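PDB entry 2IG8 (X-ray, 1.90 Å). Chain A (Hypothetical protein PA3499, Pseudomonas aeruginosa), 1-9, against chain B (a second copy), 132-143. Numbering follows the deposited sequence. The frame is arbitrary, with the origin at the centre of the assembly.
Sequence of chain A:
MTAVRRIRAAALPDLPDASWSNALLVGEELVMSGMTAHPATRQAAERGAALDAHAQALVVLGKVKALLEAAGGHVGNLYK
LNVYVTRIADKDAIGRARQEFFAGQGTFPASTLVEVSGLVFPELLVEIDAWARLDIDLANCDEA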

# COMPACT_ATOMS: atom_id res chain seq x y z
N MET A 1 -13.77 -10.55 -18.38
CA MET A 1 -13.16 -11.66 -17.60
C MET A 1 -11.64 -11.76 -17.82
O MET A 1 -11.16 -11.81 -18.97
CB MET A 1 -13.84 -12.98 -17.94
CG MET A 1 -13.66 -14.04 -16.88
SD MET A 1 -12.26 -15.11 -17.18
CE MET A 1 -12.85 -16.58 -16.30
N THR A 2 -10.89 -11.81 -16.72
CA THR A 2 -9.47 -11.46 -16.72
C THR A 2 -8.60 -12.65 -16.33
O THR A 2 -8.93 -13.38 -15.40
CB THR A 2 -9.21 -10.24 -15.81
OG1 THR A 2 -9.80 -9.08 -16.42
CG2 THR A 2 -7.72 -10.00 -15.60
N ALA A 3 -7.51 -12.84 -17.07
CA ALA A 3 -6.60 -13.97 -16.84
C ALA A 3 -5.68 -13.66 -15.67
O ALA A 3 -5.23 -12.54 -15.51
CB ALA A 3 -5.78 -14.25 -18.10
N VAL A 4 -5.42 -14.67 -14.84
CA VAL A 4 -4.37 -14.57 -13.84
C VAL A 4 -3.44 -15.77 -13.99
O VAL A 4 -3.89 -16.91 -14.23
CB VAL A 4 -4.90 -14.43 -12.38
CG1 VAL A 4 -5.97 -15.46 -12.08
CG2 VAL A 4 -3.75 -14.53 -11.37
N ARG A 5 -2.15 -15.49 -13.89
CA ARG A 5 -1.13 -16.50 -13.97
C ARG A 5 -0.15 -16.33 -12.80
O ARG A 5 0.33 -15.24 -12.53
CB ARG A 5 -0.38 -16.40 -15.29
CG ARG A 5 0.58 -17.55 -15.49
CD ARG A 5 1.02 -17.72 -16.93
NE ARG A 5 2.11 -16.81 -17.27
CZ ARG A 5 2.06 -15.94 -18.26
NH1 ARG A 5 1.00 -15.89 -19.08
NH2 ARG A 5 3.10 -15.13 -18.47
N ARG A 6 0.12 -17.45 -12.13
CA ARG A 6 1.20 -17.52 -11.14
C ARG A 6 2.55 -17.33 -11.82
O ARG A 6 2.89 -18.07 -12.73
CB ARG A 6 1.18 -18.88 -10.46
CG ARG A 6 2.25 -19.05 -9.40
CD ARG A 6 1.96 -18.17 -8.24
NE ARG A 6 2.76 -18.49 -7.06
CZ ARG A 6 2.51 -19.49 -6.22
NH1 ARG A 6 1.54 -20.35 -6.45
NH2 ARG A 6 3.27 -19.65 -5.15
N ILE A 7 3.32 -16.35 -11.36
CA ILE A 7 4.64 -16.10 -11.89
C ILE A 7 5.68 -16.52 -10.88
O ILE A 7 5.74 -16.00 -9.76
CB ILE A 7 4.84 -14.60 -12.20
CG1 ILE A 7 3.84 -14.15 -13.26
CG2 ILE A 7 6.27 -14.32 -12.63
CD1 ILE A 7 3.90 -14.90 -14.56
N ARG A 8 6.53 -17.45 -11.29
CA ARG A 8 7.59 -17.95 -10.44
C ARG A 8 8.96 -17.61 -11.04
O ARG A 8 9.21 -17.87 -12.19
CB ARG A 8 7.43 -19.45 -10.28
CG ARG A 8 5.98 -19.87 -10.04
CD ARG A 8 5.79 -21.36 -10.13
NE ARG A 8 5.78 -21.91 -8.80
CZ ARG A 8 4.71 -22.39 -8.17
NH1 ARG A 8 3.52 -22.46 -8.76
NH2 ARG A 8 4.85 -22.84 -6.94
N ALA A 9 9.82 -16.99 -10.24
CA ALA A 9 11.18 -16.71 -10.66
C ALA A 9 12.06 -17.92 -10.26
O ALA A 9 11.99 -18.38 -9.12
CB ALA A 9 11.69 -15.44 -10.00
N ALA B 132 -8.93 -6.69 -4.55
CA ALA B 132 -9.68 -7.70 -5.31
C ALA B 132 -10.26 -7.14 -6.61
O ALA B 132 -10.46 -5.92 -6.75
CB ALA B 132 -10.81 -8.28 -4.44
N ARG B 133 -10.48 -8.05 -7.55
CA ARG B 133 -11.17 -7.82 -8.82
C ARG B 133 -12.25 -8.88 -9.00
O ARG B 133 -11.96 -10.07 -8.84
CB ARG B 133 -10.20 -8.03 -9.97
CG ARG B 133 -9.27 -6.94 -10.21
CD ARG B 133 -8.47 -7.26 -11.43
NE ARG B 133 -9.26 -7.07 -12.63
CZ ARG B 133 -9.41 -5.89 -13.23
NH1 ARG B 133 -8.84 -4.79 -12.73
NH2 ARG B 133 -10.14 -5.80 -14.34
N LEU B 134 -13.45 -8.48 -9.41
CA LEU B 134 -14.56 -9.41 -9.57
C LEU B 134 -14.44 -10.35 -10.79
O LEU B 134 -15.20 -11.32 -10.90
CB LEU B 134 -15.87 -8.64 -9.65
CG LEU B 134 -16.20 -7.78 -8.42
CD1 LEU B 134 -17.53 -7.06 -8.62
CD2 LEU B 134 -16.23 -8.61 -7.18
N ASP B 135 -13.49 -10.07 -11.68
CA ASP B 135 -13.36 -10.81 -12.94
C ASP B 135 -12.18 -11.79 -12.96
O ASP B 135 -11.76 -12.22 -14.03
CB ASP B 135 -13.28 -9.82 -14.10
CG ASP B 135 -12.09 -8.88 -14.01
OD1 ASP B 135 -11.47 -8.74 -12.94
OD2 ASP B 135 -11.77 -8.26 -15.03
N ILE B 136 -11.65 -12.14 -11.78
CA ILE B 136 -10.59 -13.14 -11.65
C ILE B 136 -10.96 -14.19 -10.60
O ILE B 136 -11.80 -13.94 -9.74
CB ILE B 136 -9.23 -12.50 -11.28
CG1 ILE B 136 -9.23 -11.99 -9.83
CG2 ILE B 136 -8.89 -11.38 -12.25
CD1 ILE B 136 -7.90 -11.50 -9.34
N ASP B 137 -10.33 -15.35 -10.68
CA ASP B 137 -10.42 -16.36 -9.61
C ASP B 137 -9.09 -17.03 -9.45
O ASP B 137 -8.69 -17.81 -10.30
CB ASP B 137 -11.52 -17.37 -9.91
CG ASP B 137 -11.74 -18.39 -8.79
OD1 ASP B 137 -10.99 -18.43 -7.77
OD2 ASP B 137 -12.69 -19.17 -8.94
N LEU B 138 -8.39 -16.75 -8.34
CA LEU B 138 -7.03 -17.28 -8.15
C LEU B 138 -6.94 -18.81 -8.15
O LEU B 138 -5.87 -19.38 -8.45
CB LEU B 138 -6.38 -16.73 -6.89
CG LEU B 138 -5.36 -15.60 -7.03
CD1 LEU B 138 -5.92 -14.40 -7.74
CD2 LEU B 138 -4.80 -15.24 -5.66
N ALA B 139 -8.03 -19.47 -7.80
CA ALA B 139 -8.07 -20.94 -7.84
C ALA B 139 -7.74 -21.49 -9.25
O ALA B 139 -7.23 -22.62 -9.39
CB ALA B 139 -9.45 -21.43 -7.36
N ASN B 140 -8.01 -20.69 -10.28
CA ASN B 140 -7.64 -21.06 -11.65
C ASN B 140 -6.13 -21.19 -11.89
O ASN B 140 -5.71 -21.83 -12.86
CB ASN B 140 -8.25 -20.07 -12.66
CG ASN B 140 -9.77 -20.19 -12.74
OD1 ASN B 140 -10.33 -21.27 -12.57
ND2 ASN B 140 -10.44 -19.07 -12.98
N CYS B 141 -5.32 -20.60 -11.02
CA CYS B 141 -3.86 -20.69 -11.13
C CYS B 141 -3.30 -22.00 -10.61
O CYS B 141 -2.14 -22.32 -10.90
CB CYS B 141 -3.18 -19.58 -10.34
SG CYS B 141 -3.57 -17.97 -10.92
N ASP B 142 -4.09 -22.75 -9.84
CA ASP B 142 -3.55 -23.88 -9.11
C ASP B 142 -2.93 -24.86 -10.11
O ASP B 142 -3.54 -25.16 -11.12
CB ASP B 142 -4.63 -24.58 -8.27
CG ASP B 142 -5.17 -23.70 -7.15
OD1 ASP B 142 -4.70 -22.55 -6.96
OD2 ASP B 142 -6.10 -24.15 -6.44
N GLU B 143 -1.72 -25.34 -9.82
CA GLU B 143 -0.99 -26.25 -10.71
C GLU B 143 -0.35 -27.40 -9.94
O GLU B 143 -0.93 -27.92 -8.98
CB GLU B 143 0.07 -25.47 -11.51
CG GLU B 143 1.04 -24.61 -10.70
CD GLU B 143 1.98 -23.78 -11.58
OE1 GLU B 143 2.37 -24.25 -12.69
OE2 GLU B 143 2.34 -22.65 -11.18
O HOH W 1 -9.04 -15.91 -13.31
O HOH W 2 -0.42 -21.17 -8.37
O HOH W 3 -1.19 -20.06 -13.08

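How do the two backbones meet? The N-terminal stretch of chain A is extended, with a short strand around V4(A) to R6(A), while chain B turns and then coils: a type I turn runs from R133(B) to I136(B), and a 3-10 segment covers L138(B) to C141(B). They come nearest at the start of chain A, where the CA atoms of M1(A) and D135(B) lie 4.7 Å apart. Here the single direct backbone hydrogen bond across the contact forms, from T2(A) N to D135(B) O at 2.9 Å and nearly straight at 162°. Further along, water takes over. One water accepts from D137(B) N (3.0 Å from its O) and donates to T2(A) O (3.3 Å); another accepts from R6(A) N (3.1 Å) and donates to C141(B) O (3.3 Å).

Why do alternate residues of chain A carry the contact? In an extended chain, successive side chains point in opposing directions, so T2(A), V4(A), R6(A) and R8(A) direct their CA-to-CB bonds toward chain B, whereas A3(A), R5(A) and I7(A) direct theirs away. The latter three bury almost nothing against the other stretch.

What fixes the polar end at T2(A)? Its OG1 donates a short hydrogen bond to D135(B) OD2, 2.5 Å away, so T2(A) grips D135(B) through both backbone and side chain. The carboxylate is also held within its own chain: R133(B) NE reaches D135(B) OD1 at 2.8 Å and R133(B) NH2 reaches D135(B) OD2 at 3.0 Å, a two-pronged salt bridge that steadies the acceptor. OD2 thus receives hydrogen bonds from both chains. Beside this polar group, T2(A) CB packs 3.8 Å from I136(B) CG2.

What does V4(A) rest against? It has the largest covered area of any residue in the contact, and it meets a mostly apolar surface. V4(A) CG2 lies 3.5 Å from C141(B) SG and 4.2 Å from L138(B) CD1, while V4(A) CG1 approaches I136(B) CB at 4.5 Å. The 3-10 segment brings L138(B) and C141(B) to the same methyl group.

How does the far end close? R8(A) NH1 donates to E143(B) OE2 at 2.7 Å, forming a salt bridge in which the carboxylate oxygen sits at the guanidinium edge, near its plane; the 135° angle shows that the hydrogen bond is bent. R6(A) instead uses its aliphatic base, with R6(A) CB 4.4 Å from C141(B) CB, and its NH1 lies 2.9 Å from the O of a water that donates weakly to C141(B) O.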